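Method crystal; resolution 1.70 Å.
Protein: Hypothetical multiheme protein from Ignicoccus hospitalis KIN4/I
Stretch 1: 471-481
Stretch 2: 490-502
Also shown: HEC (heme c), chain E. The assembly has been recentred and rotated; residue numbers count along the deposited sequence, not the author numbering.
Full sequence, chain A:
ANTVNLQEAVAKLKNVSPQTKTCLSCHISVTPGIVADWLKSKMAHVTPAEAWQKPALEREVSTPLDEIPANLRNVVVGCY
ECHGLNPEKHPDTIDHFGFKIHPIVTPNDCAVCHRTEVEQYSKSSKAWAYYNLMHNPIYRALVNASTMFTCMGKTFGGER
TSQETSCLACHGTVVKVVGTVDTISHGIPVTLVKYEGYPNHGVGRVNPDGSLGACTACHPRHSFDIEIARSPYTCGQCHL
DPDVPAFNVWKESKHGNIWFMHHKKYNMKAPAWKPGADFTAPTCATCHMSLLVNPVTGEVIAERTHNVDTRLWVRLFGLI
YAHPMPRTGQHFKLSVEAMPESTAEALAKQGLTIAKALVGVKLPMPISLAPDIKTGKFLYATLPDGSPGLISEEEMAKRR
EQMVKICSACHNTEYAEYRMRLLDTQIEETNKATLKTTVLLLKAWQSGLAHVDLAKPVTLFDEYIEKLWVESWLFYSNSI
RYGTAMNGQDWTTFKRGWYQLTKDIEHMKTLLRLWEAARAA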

ATOM      1  N   GLU A 471       9.940  -5.580  17.796  1.00 20.71           N
ATOM      2  CA  GLU A 471       9.925  -5.215  16.385  1.00 24.03           C
ATOM      3  C   GLU A 471      11.125  -5.771  15.622  1.00 21.66           C
ATOM      4  O   GLU A 471      11.016  -6.089  14.442  1.00 23.72           O
ATOM      5  CB  GLU A 471       9.832  -3.697  16.216  1.00 21.34           C
ATOM      6  CG  GLU A 471       8.563  -3.162  16.838  1.00 25.49           C
ATOM      7  CD  GLU A 471       8.398  -1.666  16.697  1.00 34.96           C
ATOM      8  OE1 GLU A 471       9.203  -1.026  15.987  1.00 36.69           O
ATOM      9  OE2 GLU A 471       7.446  -1.134  17.309  1.00 33.03           O
ATOM     10  N   SER A 472      12.256  -5.903  16.306  1.00 22.38           N
ATOM     11  CA  SER A 472      13.466  -6.393  15.657  1.00 24.10           C
ATOM     12  C   SER A 472      13.217  -7.770  15.041  1.00 26.88           C
ATOM     13  O   SER A 472      13.651  -8.035  13.918  1.00 27.92           O
ATOM     14  CB  SER A 472      14.651  -6.413  16.631  1.00 26.10           C
ATOM     15  OG  SER A 472      14.552  -7.466  17.580  1.00 26.22           O
ATOM     16  N   TRP A 473      12.489  -8.635  15.753  1.00 24.68           N
ATOM     17  CA  TRP A 473      12.102  -9.912  15.164  1.00 24.18           C
ATOM     18  C   TRP A 473      10.735  -9.902  14.484  1.00 27.73           C
ATOM     19  O   TRP A 473      10.628 -10.289  13.314  1.00 26.11           O
ATOM     20  CB  TRP A 473      12.234 -11.095  16.146  1.00 24.17           C
ATOM     21  CG  TRP A 473      11.753 -10.861  17.548  1.00 25.12           C
ATOM     22  CD1 TRP A 473      12.459 -10.304  18.578  1.00 25.58           C
ATOM     23  CD2 TRP A 473      10.476 -11.238  18.094  1.00 22.64           C
ATOM     24  NE1 TRP A 473      11.688 -10.283  19.723  1.00 25.47           N
ATOM     25  CE2 TRP A 473      10.473 -10.853  19.452  1.00 24.52           C
ATOM     26  CE3 TRP A 473       9.336 -11.847  17.563  1.00 25.23           C
ATOM     27  CZ2 TRP A 473       9.372 -11.060  20.288  1.00 28.03           C
ATOM     28  CZ3 TRP A 473       8.233 -12.049  18.397  1.00 26.06           C
ATOM     29  CH2 TRP A 473       8.265 -11.655  19.743  1.00 31.35           C
ATOM     30  N   LEU A 474       9.698  -9.453  15.200  1.00 25.04           N
ATOM     31  CA  LEU A 474       8.333  -9.499  14.685  1.00 23.87           C
ATOM     32  C   LEU A 474       8.107  -8.700  13.403  1.00 22.23           C
ATOM     33  O   LEU A 474       7.279  -9.079  12.563  1.00 25.02           O
ATOM     34  CB  LEU A 474       7.338  -9.026  15.763  1.00 22.05           C
ATOM     35  CG  LEU A 474       5.853  -9.121  15.447  1.00 25.41           C
ATOM     36  CD1 LEU A 474       5.434 -10.576  15.333  1.00 28.42           C
ATOM     37  CD2 LEU A 474       5.039  -8.408  16.530  1.00 28.27           C
ATOM     38  N   PHE A 475       8.801  -7.582  13.255  1.00 24.18           N
ATOM     39  CA  PHE A 475       8.633  -6.777  12.043  1.00 20.31           C
ATOM     40  C   PHE A 475       9.813  -6.952  11.084  1.00 19.04           C
ATOM     41  O   PHE A 475       9.642  -7.368   9.944  1.00 20.65           O
ATOM     42  CB  PHE A 475       8.498  -5.276  12.355  1.00 18.82           C
ATOM     43  CG  PHE A 475       7.257  -4.897  13.131  1.00 20.44           C
ATOM     44  CD1 PHE A 475       6.284  -5.826  13.441  1.00 20.86           C
ATOM     45  CD2 PHE A 475       7.081  -3.576  13.537  1.00 27.77           C
ATOM     46  CE1 PHE A 475       5.149  -5.453  14.150  1.00 24.36           C
ATOM     47  CE2 PHE A 475       5.954  -3.197  14.242  1.00 28.71           C
ATOM     48  CZ  PHE A 475       4.990  -4.142  14.549  1.00 26.18           C
ATOM     49  N   TYR A 476      11.004  -6.617  11.551  1.00 18.65           N
ATOM     50  CA  TYR A 476      12.125  -6.389  10.622  1.00 20.79           C
ATOM     51  C   TYR A 476      12.774  -7.692  10.147  1.00 22.88           C
ATOM     52  O   TYR A 476      12.944  -7.893   8.942  1.00 24.16           O
ATOM     53  CB  TYR A 476      13.145  -5.418  11.232  1.00 21.51           C
ATOM     54  CG  TYR A 476      12.472  -4.148  11.726  1.00 23.23           C
ATOM     55  CD1 TYR A 476      11.447  -3.557  10.995  1.00 22.32           C
ATOM     56  CD2 TYR A 476      12.839  -3.564  12.932  1.00 21.54           C
ATOM     57  CE1 TYR A 476      10.810  -2.413  11.446  1.00 22.05           C
ATOM     58  CE2 TYR A 476      12.193  -2.414  13.395  1.00 21.51           C
ATOM     59  CZ  TYR A 476      11.193  -1.847  12.647  1.00 24.11           C
ATOM     60  OH  TYR A 476      10.569  -0.699  13.102  1.00 29.20           O
ATOM     61  N   SER A 477      13.099  -8.585  11.079  1.00 21.92           N
ATOM     62  CA  SER A 477      13.712  -9.859  10.686  1.00 22.01           C
ATOM     63  C   SER A 477      12.712 -10.627   9.843  1.00 22.76           C
ATOM     64  O   SER A 477      13.072 -11.199   8.822  1.00 22.08           O
ATOM     65  CB  SER A 477      14.152 -10.687  11.893  1.00 21.31           C
ATOM     66  OG  SER A 477      15.189 -10.043  12.609  1.00 24.06           O
ATOM     67  N   ASN A 478      11.447 -10.622  10.264  1.00 21.51           N
ATOM     68  CA  ASN A 478      10.408 -11.279   9.477  1.00 21.50           C
ATOM     69  C   ASN A 478      10.321 -10.734   8.056  1.00 17.48           C
ATOM     70  O   ASN A 478      10.248 -11.492   7.094  1.00 21.85           O
ATOM     71  CB  ASN A 478       9.045 -11.133  10.148  1.00 21.50           C
ATOM     72  CG  ASN A 478       8.866 -12.087  11.319  1.00 23.29           C
ATOM     73  OD1 ASN A 478       9.730 -12.926  11.606  1.00 24.47           O
ATOM     74  ND2 ASN A 478       7.741 -11.954  12.008  1.00 22.74           N
ATOM     75  N   SER A 479      10.299  -9.414   7.926  1.00 20.22           N
ATOM     76  CA  SER A 479      10.177  -8.807   6.608  1.00 21.34           C
ATOM     77  C   SER A 479      11.362  -9.167   5.721  1.00 20.32           C
ATOM     78  O   SER A 479      11.201  -9.438   4.526  1.00 19.94           O
ATOM     79  CB  SER A 479      10.035  -7.291   6.714  1.00 18.57           C
ATOM     80  OG  SER A 479       8.754  -6.948   7.218  1.00 24.50           O
ATOM     81  N   ILE A 480      12.551  -9.181   6.307  1.00 17.21           N
ATOM     82  CA  ILE A 480      13.754  -9.512   5.536  1.00 18.29           C
ATOM     83  C   ILE A 480      13.690 -10.938   5.002  1.00 21.33           C
ATOM     84  O   ILE A 480      14.006 -11.202   3.837  1.00 20.40           O
ATOM     85  CB  ILE A 480      15.026  -9.324   6.390  1.00 21.87           C
ATOM     86  CG1 ILE A 480      15.253  -7.835   6.653  1.00 23.08           C
ATOM     87  CG2 ILE A 480      16.264  -9.919   5.677  1.00 19.78           C
ATOM     88  CD1 ILE A 480      16.205  -7.558   7.807  1.00 22.16           C
ATOM     89  N   ARG A 481      13.265 -11.861   5.863  1.00 22.09           N
ATOM     90  CA  ARG A 481      13.138 -13.255   5.478  1.00 18.97           C
ATOM     91  C   ARG A 481      12.023 -13.433   4.446  1.00 17.40           C
ATOM     92  O   ARG A 481      12.212 -14.116   3.449  1.00 19.33           O
ATOM     93  CB  ARG A 481      12.891 -14.123   6.715  1.00 19.82           C
ATOM     94  CG  ARG A 481      14.100 -14.165   7.652  1.00 20.00           C
ATOM     95  CD  ARG A 481      13.872 -15.140   8.809  1.00 20.36           C
ATOM     96  NE  ARG A 481      12.932 -14.637   9.809  1.00 19.21           N
ATOM     97  CZ  ARG A 481      13.288 -14.222  11.023  1.00 23.48           C
ATOM     98  NH1 ARG A 481      14.562 -14.221  11.380  1.00 20.69           N
ATOM     99  NH2 ARG A 481      12.371 -13.796  11.880  1.00 21.65           N
ATOM    100  N   ASP A 490      11.919  -3.559  -1.462  1.00 28.58           N
ATOM    101  CA  ASP A 490      11.918  -2.558  -0.395  1.00 27.09           C
ATOM    102  C   ASP A 490      11.531  -3.116   0.972  1.00 23.78           C
ATOM    103  O   ASP A 490      11.942  -2.568   1.993  1.00 26.69           O
ATOM    104  CB  ASP A 490      11.130  -1.295  -0.771  1.00 43.86           C
ATOM    105  CG  ASP A 490      11.838  -0.015  -0.318  1.00 52.88           C
ATOM    106  OD1 ASP A 490      12.992  -0.090   0.179  1.00 41.30           O
ATOM    107  OD2 ASP A 490      11.264   1.075  -0.504  1.00 64.17           O
ATOM    108  N   TRP A 491      10.794  -4.228   1.008  1.00 24.39           N
ATOM    109  CA  TRP A 491      10.490  -4.848   2.298  1.00 26.61           C
ATOM    110  C   TRP A 491      11.739  -5.444   2.952  1.00 28.80           C
ATOM    111  O   TRP A 491      11.775  -5.661   4.156  1.00 35.21           O
ATOM    112  CB  TRP A 491       9.331  -5.868   2.207  1.00 24.84           C
ATOM    113  CG  TRP A 491       8.084  -5.255   2.731  1.00 23.03           C
ATOM    114  CD1 TRP A 491       7.609  -5.330   4.001  1.00 25.45           C
ATOM    115  CD2 TRP A 491       7.211  -4.373   2.025  1.00 25.34           C
ATOM    116  NE1 TRP A 491       6.468  -4.568   4.125  1.00 22.86           N
ATOM    117  CE2 TRP A 491       6.197  -3.981   2.918  1.00 22.62           C
ATOM    118  CE3 TRP A 491       7.177  -3.895   0.710  1.00 28.96           C
ATOM    119  CZ2 TRP A 491       5.164  -3.118   2.549  1.00 26.56           C
ATOM    120  CZ3 TRP A 491       6.151  -3.051   0.339  1.00 27.10           C
ATOM    121  CH2 TRP A 491       5.158  -2.668   1.250  1.00 26.21           C
ATOM    122  N   THR A 492      12.775  -5.700   2.156  1.00 23.95           N
ATOM    123  CA  THR A 492      14.033  -6.168   2.722  1.00 22.62           C
ATOM    124  C   THR A 492      14.967  -5.005   3.051  1.00 27.21           C
ATOM    125  O   THR A 492      16.061  -5.216   3.576  1.00 24.91           O
ATOM    126  CB  THR A 492      14.797  -7.097   1.747  1.00 27.42           C
ATOM    127  OG1 THR A 492      15.112  -6.369   0.554  1.00 25.35           O
ATOM    128  CG2 THR A 492      13.956  -8.301   1.382  1.00 28.62           C
ATOM    129  N   THR A 493      14.546  -3.780   2.736  1.00 21.65           N
ATOM    130  CA  THR A 493      15.438  -2.634   2.844  1.00 21.24           C
ATOM    131  C   THR A 493      14.880  -1.494   3.729  1.00 19.12           C
ATOM    132  O   THR A 493      14.932  -1.581   4.953  1.00 25.42           O
ATOM    133  CB  THR A 493      15.815  -2.119   1.434  1.00 22.26           C
ATOM    134  OG1 THR A 493      16.206  -3.236   0.613  1.00 25.86           O
ATOM    135  CG2 THR A 493      16.959  -1.125   1.505  1.00 25.81           C
ATOM    136  N   PHE A 494      14.364  -0.429   3.121  1.00 18.91           N
ATOM    137  CA  PHE A 494      14.033   0.774   3.882  1.00 17.87           C
ATOM    138  C   PHE A 494      12.657   0.737   4.526  1.00 21.32           C
ATOM    139  O   PHE A 494      12.452   1.306   5.596  1.00 24.40           O
ATOM    140  CB  PHE A 494      14.120   2.019   3.000  1.00 17.49           C
ATOM    141  CG  PHE A 494      15.508   2.345   2.538  1.00 21.28           C
ATOM    142  CD1 PHE A 494      16.504   2.686   3.449  1.00 22.06           C
ATOM    143  CD2 PHE A 494      15.799   2.368   1.190  1.00 22.71           C
ATOM    144  CE1 PHE A 494      17.783   3.017   3.003  1.00 26.11           C
ATOM    145  CE2 PHE A 494      17.059   2.685   0.745  1.00 21.24           C
ATOM    146  CZ  PHE A 494      18.054   3.016   1.656  1.00 26.52           C
ATOM    147  N   LYS A 495      11.712   0.085   3.859  1.00 19.95           N
ATOM    148  CA  LYS A 495      10.344   0.045   4.346  1.00 24.47           C
ATOM    149  C   LYS A 495      10.251  -0.715   5.683  1.00 23.06           C
ATOM    150  O   LYS A 495       9.660  -0.228   6.644  1.00 22.99           O
ATOM    151  CB  LYS A 495       9.418  -0.569   3.280  1.00 23.38           C
ATOM    152  CG  LYS A 495       7.947  -0.681   3.692  1.00 24.41           C
ATOM    153  CD  LYS A 495       7.397   0.675   4.130  1.00 26.56           C
ATOM    154  CE  LYS A 495       5.890   0.648   4.268  1.00 32.27           C
ATOM    155  NZ  LYS A 495       5.234   1.045   3.002  1.00 40.41           N
ATOM    156  N   ARG A 496      10.867  -1.888   5.764  1.00 20.60           N
ATOM    157  CA  ARG A 496      10.674  -2.726   6.951  1.00 21.38           C
ATOM    158  C   ARG A 496      11.821  -3.732   7.075  1.00 21.41           C
ATOM    159  O   ARG A 496      11.712  -4.714   7.776  1.00 21.96           O
ATOM    160  CB  ARG A 496       9.336  -3.468   6.855  1.00 26.15           C
ATOM    161  CG  ARG A 496       8.667  -3.771   8.204  1.00 23.63           C
ATOM    162  CD  ARG A 496       8.142  -2.486   8.860  1.00 20.39           C
ATOM    163  NE  ARG A 496       6.984  -1.939   8.159  1.00 21.89           N
ATOM    164  CZ  ARG A 496       6.454  -0.749   8.425  1.00 35.82           C
ATOM    165  NH1 ARG A 496       6.983   0.009   9.373  1.00 38.43           N
ATOM    166  NH2 ARG A 496       5.400  -0.318   7.749  1.00 34.09           N
ATOM    167  N   GLY A 497      12.932  -3.466   6.401  1.00 22.19           N
ATOM    168  CA  GLY A 497      13.985  -4.468   6.273  1.00 17.32           C
ATOM    169  C   GLY A 497      15.301  -4.110   6.927  1.00 20.06           C
ATOM    170  O   GLY A 497      15.312  -3.633   8.059  1.00 21.12           O
ATOM    171  N   TRP A 498      16.415  -4.359   6.226  1.00 22.86           N
ATOM    172  CA  TRP A 498      17.739  -4.209   6.832  1.00 20.09           C
ATOM    173  C   TRP A 498      17.987  -2.841   7.440  1.00 20.02           C
ATOM    174  O   TRP A 498      18.577  -2.733   8.516  1.00 22.29           O
ATOM    175  CB  TRP A 498      18.872  -4.567   5.845  1.00 20.25           C
ATOM    176  CG  TRP A 498      19.141  -6.039   5.843  1.00 18.91           C
ATOM    177  CD1 TRP A 498      18.897  -6.923   4.828  1.00 18.69           C
ATOM    178  CD2 TRP A 498      19.658  -6.809   6.930  1.00 19.22           C
ATOM    179  NE1 TRP A 498      19.254  -8.194   5.213  1.00 21.74           N
ATOM    180  CE2 TRP A 498      19.712  -8.149   6.505  1.00 20.82           C
ATOM    181  CE3 TRP A 498      20.076  -6.495   8.229  1.00 26.62           C
ATOM    182  CZ2 TRP A 498      20.164  -9.183   7.332  1.00 27.73           C
ATOM    183  CZ3 TRP A 498      20.533  -7.527   9.049  1.00 26.89           C
ATOM    184  CH2 TRP A 498      20.573  -8.848   8.595  1.00 26.59           C
ATOM    185  N   TYR A 499      17.550  -1.791   6.751  1.00 21.54           N
ATOM    186  CA  TYR A 499      17.767  -0.450   7.256  1.00 25.41           C
ATOM    187  C   TYR A 499      17.052  -0.285   8.596  1.00 23.38           C
ATOM    188  O   TYR A 499      17.614   0.258   9.552  1.00 22.11           O
ATOM    189  CB  TYR A 499      17.310   0.622   6.247  1.00 21.94           C
ATOM    190  CG  TYR A 499      17.315   1.988   6.883  1.00 25.35           C
ATOM    191  CD1 TYR A 499      18.471   2.765   6.913  1.00 25.90           C
ATOM    192  CD2 TYR A 499      16.170   2.481   7.496  1.00 24.95           C
ATOM    193  CE1 TYR A 499      18.473   3.999   7.536  1.00 30.91           C
ATOM    194  CE2 TYR A 499      16.167   3.695   8.119  1.00 26.88           C
ATOM    195  CZ  TYR A 499      17.309   4.455   8.135  1.00 32.07           C
ATOM    196  OH  TYR A 499      17.264   5.674   8.767  1.00 33.09           O
ATOM    197  N   GLN A 500      15.815  -0.765   8.668  1.00 21.23           N
ATOM    198  CA  GLN A 500      15.035  -0.616   9.897  1.00 22.59           C
ATOM    199  C   GLN A 500      15.626  -1.446  11.025  1.00 24.03           C
ATOM    200  O   GLN A 500      15.652  -1.010  12.185  1.00 23.90           O
ATOM    201  CB  GLN A 500      13.568  -0.983   9.670  1.00 25.74           C
ATOM    202  CG  GLN A 500      12.868  -0.079   8.664  1.00 22.01           C
ATOM    203  CD  GLN A 500      12.663   1.338   9.186  1.00 25.80           C
ATOM    204  OE1 GLN A 500      12.719   1.585  10.392  1.00 29.05           O
ATOM    205  NE2 GLN A 500      12.452   2.276   8.274  1.00 25.90           N
ATOM    206  N   LEU A 501      16.115  -2.636  10.681  1.00 21.73           N
ATOM    207  CA  LEU A 501      16.674  -3.532  11.688  1.00 22.29           C
ATOM    208  C   LEU A 501      17.944  -2.918  12.288  1.00 29.66           C
ATOM    209  O   LEU A 501      18.105  -2.875  13.507  1.00 23.98           O
ATOM    210  CB  LEU A 501      16.966  -4.906  11.083  1.00 22.99           C
ATOM    211  CG  LEU A 501      17.567  -5.995  11.974  1.00 26.38           C
ATOM    212  CD1 LEU A 501      16.838  -6.062  13.298  1.00 25.52           C
ATOM    213  CD2 LEU A 501      17.498  -7.349  11.267  1.00 26.30           C
ATOM    214  N   THR A 502      18.844  -2.425  11.436  1.00 26.27           N
ATOM    215  CA  THR A 502      20.056  -1.808  11.949  1.00 21.61           C
ATOM    216  C   THR A 502      19.755  -0.491  12.682  1.00 24.45           C
ATOM    217  O   THR A 502      20.436  -0.137  13.651  1.00 28.23           O
ATOM    218  CB  THR A 502      21.120  -1.607  10.834  1.00 26.71           C
ATOM    219  OG1 THR A 502      20.533  -0.893   9.743  1.00 26.43           O
ATOM    220  CG2 THR A 502      21.634  -2.976  10.339  1.00 28.35           C
TER
HETATM  221 FE   HEC E 604      18.690   3.092  -3.903  1.00 22.23          FE
HETATM  222  CHA HEC E 604      19.042   5.869  -5.971  1.00 22.11           C
HETATM  223  CHB HEC E 604      21.303   4.255  -2.024  1.00 23.62           C
HETATM  224  CHC HEC E 604      18.280   0.486  -1.692  1.00 22.02           C
HETATM  225  CHD HEC E 604      15.778   2.267  -5.439  1.00 21.50           C
HETATM  226  NA  HEC E 604      19.884   4.773  -3.972  1.00 21.18           N
HETATM  227  C1A HEC E 604      19.954   5.729  -4.957  1.00 22.34           C
HETATM  228  C2A HEC E 604      21.137   6.536  -4.730  1.00 24.42           C
HETATM  229  C3A HEC E 604      21.731   6.071  -3.632  1.00 22.53           C
HETATM  230  C4A HEC E 604      20.959   4.969  -3.136  1.00 20.31           C
HETATM  231  CMA HEC E 604      23.011   6.572  -2.931  1.00 23.44           C
HETATM  232  CAA HEC E 604      21.633   7.705  -5.612  1.00 21.68           C
HETATM  233  CBA HEC E 604      22.759   7.103  -6.458  1.00 26.48           C
HETATM  234  CGA HEC E 604      23.313   8.070  -7.481  1.00 33.65           C
HETATM  235  O1A HEC E 604      24.494   8.484  -7.346  1.00 33.68           O
HETATM  236  O2A HEC E 604      22.573   8.421  -8.429  1.00 38.47           O
HETATM  237  NB  HEC E 604      19.621   2.501  -2.243  1.00 21.03           N
HETATM  238  C1B HEC E 604      20.658   3.127  -1.593  1.00 21.52           C
HETATM  239  C2B HEC E 604      21.043   2.356  -0.440  1.00 22.39           C
HETATM  240  C3B HEC E 604      20.152   1.363  -0.320  1.00 29.80           C
HETATM  241  C4B HEC E 604      19.293   1.394  -1.479  1.00 24.89           C
HETATM  242  CMB HEC E 604      22.132   2.814   0.562  1.00 23.55           C
HETATM  243  CAB HEC E 604      19.948   0.265   0.749  1.00 33.33           C
HETATM  244  CBB HEC E 604      20.510   0.461   2.174  1.00 28.77           C
HETATM  245  NC  HEC E 604      17.315   1.689  -3.551  1.00 22.68           N
HETATM  246  C1C HEC E 604      17.344   0.623  -2.679  1.00 25.59           C
HETATM  247  C2C HEC E 604      16.355  -0.351  -3.095  1.00 20.99           C
HETATM  248  C3C HEC E 604      15.618   0.295  -4.010  1.00 25.19           C
HETATM  249  C4C HEC E 604      16.252   1.501  -4.394  1.00 23.18           C
HETATM  250  CMC HEC E 604      15.997  -1.580  -2.218  1.00 22.13           C
HETATM  251  CAC HEC E 604      14.360  -0.002  -4.808  1.00 33.20           C
HETATM  252  CBC HEC E 604      13.206  -0.417  -3.847  1.00 34.75           C
HETATM  253  ND  HEC E 604      17.590   3.926  -5.463  1.00 22.53           N
HETATM  254  C1D HEC E 604      16.386   3.412  -5.910  1.00 23.04           C
HETATM  255  C2D HEC E 604      15.852   4.282  -6.924  1.00 20.20           C
HETATM  256  C3D HEC E 604      16.856   5.414  -7.081  1.00 20.18           C
HETATM  257  C4D HEC E 604      17.904   5.113  -6.139  1.00 23.51           C
HETATM  258  CMD HEC E 604      14.536   4.102  -7.686  1.00 23.29           C
HETATM  259  CAD HEC E 604      16.760   6.645  -8.014  1.00 19.44           C
HETATM  260  CBD HEC E 604      15.759   7.603  -7.374  1.00 22.34           C
HETATM  261  CGD HEC E 604      15.748   8.934  -8.076  1.00 21.28           C
HETATM  262  O1D HEC E 604      14.758   9.684  -7.885  1.00 23.69           O
HETATM  263  O2D HEC E 604      16.703   9.248  -8.820  1.00 22.44           O
HETATM  264  O   HOH W   1      17.128   4.419  -2.442  1.00 31.95           O

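The contact sets a helix, 471-481, against a loop that turns into a second helix at Trp498. The two helices run nearly antiparallel, at 153° between their N-to-C directions, and their axes come within 8.6 Å. The loop approaches closely as well: the CA atoms of Ile480 and Thr492 lie 4.4 Å apart, a spacing that leaves little room between the backbones. No hydrogen bond crosses the interface, so the 605 Å² buried here rests on shape, apolar contact and weak C-H interactions, while several polar groups are satisfied within their own stretch and others elsewhere in the structure.

The first rule, for two serines and Gln500, is local closure. In the first helix, a wider pi-type turn spans 472-477, with Tyr476 N donating to Glu471 O and Ser477 N to Ser472 O, each at 2.9 Å. Ser477 OG also donates to Ser472 O at 2.8 Å, and Ser479 OG to Phe475 O at 2.9 Å. With their hydroxyls bonded to their own helix, both serines still touch carbon of the other stretch: Ser477 OG lies 3.8 Å from Leu501 CD2, and Ser479 OG 3.3 Å from Arg496 CG. The second stretch does likewise. Gln500 NE2 donates to Phe494 O at 2.8 Å, tying the new helix to the loop, and Trp498 N donates to Thr492 O at 2.8 Å.

Gly497 occupies the N-cap position, with phi/psi of -116/-136. An ideal CB there would fall 1.9 Å from Thr492 C, so the clash would be with its own loop rather than with the facing helix. Ile480 CG1 lies 3.6 Å from Gly497 CA.

Apolar packing centres on Leu501, a knob whose side chain sits among Ser472, Tyr476, Ser477 and Ile480. Leu501 CB meets Tyr476 CB at 3.9 Å, and Leu501 CD2 meets Ile480 CD1 at 3.7 Å. Ile480 has the largest area covered in the contact; its CA-to-CB bond points sideways, but the m,t rotamer brings the end of the chain nearer the other stretch.

Two C-H groups lie over aromatic faces, one aromatic coming from each stretch. Ile480 CD1 stands 3.7 Å from the centroid of the five-membered ring of Trp498, 12° off the normal. Gln500 CB stands 3.7 Å from the centroid of the Tyr476 ring, 17° off the normal. In Gln500 the methylene covers the ring while the amide serves the loop, so one side chain does two jobs.

The remaining chemistry gathers at Arg496 O. Arg496 O lies 3.3 Å from Tyr476 CA, with an angle of 158° at the hydrogen, a good CA-H...O geometry, and also 3.3 Å from Ser479 CB. It has no conventional partner in the model, so the weak C-H contact is a modest compensation for burying it. Nearby, the CA-to-CB bond of Ser479 points toward the other stretch, and Ser479 CB lies 3.5 Å from Trp491 O.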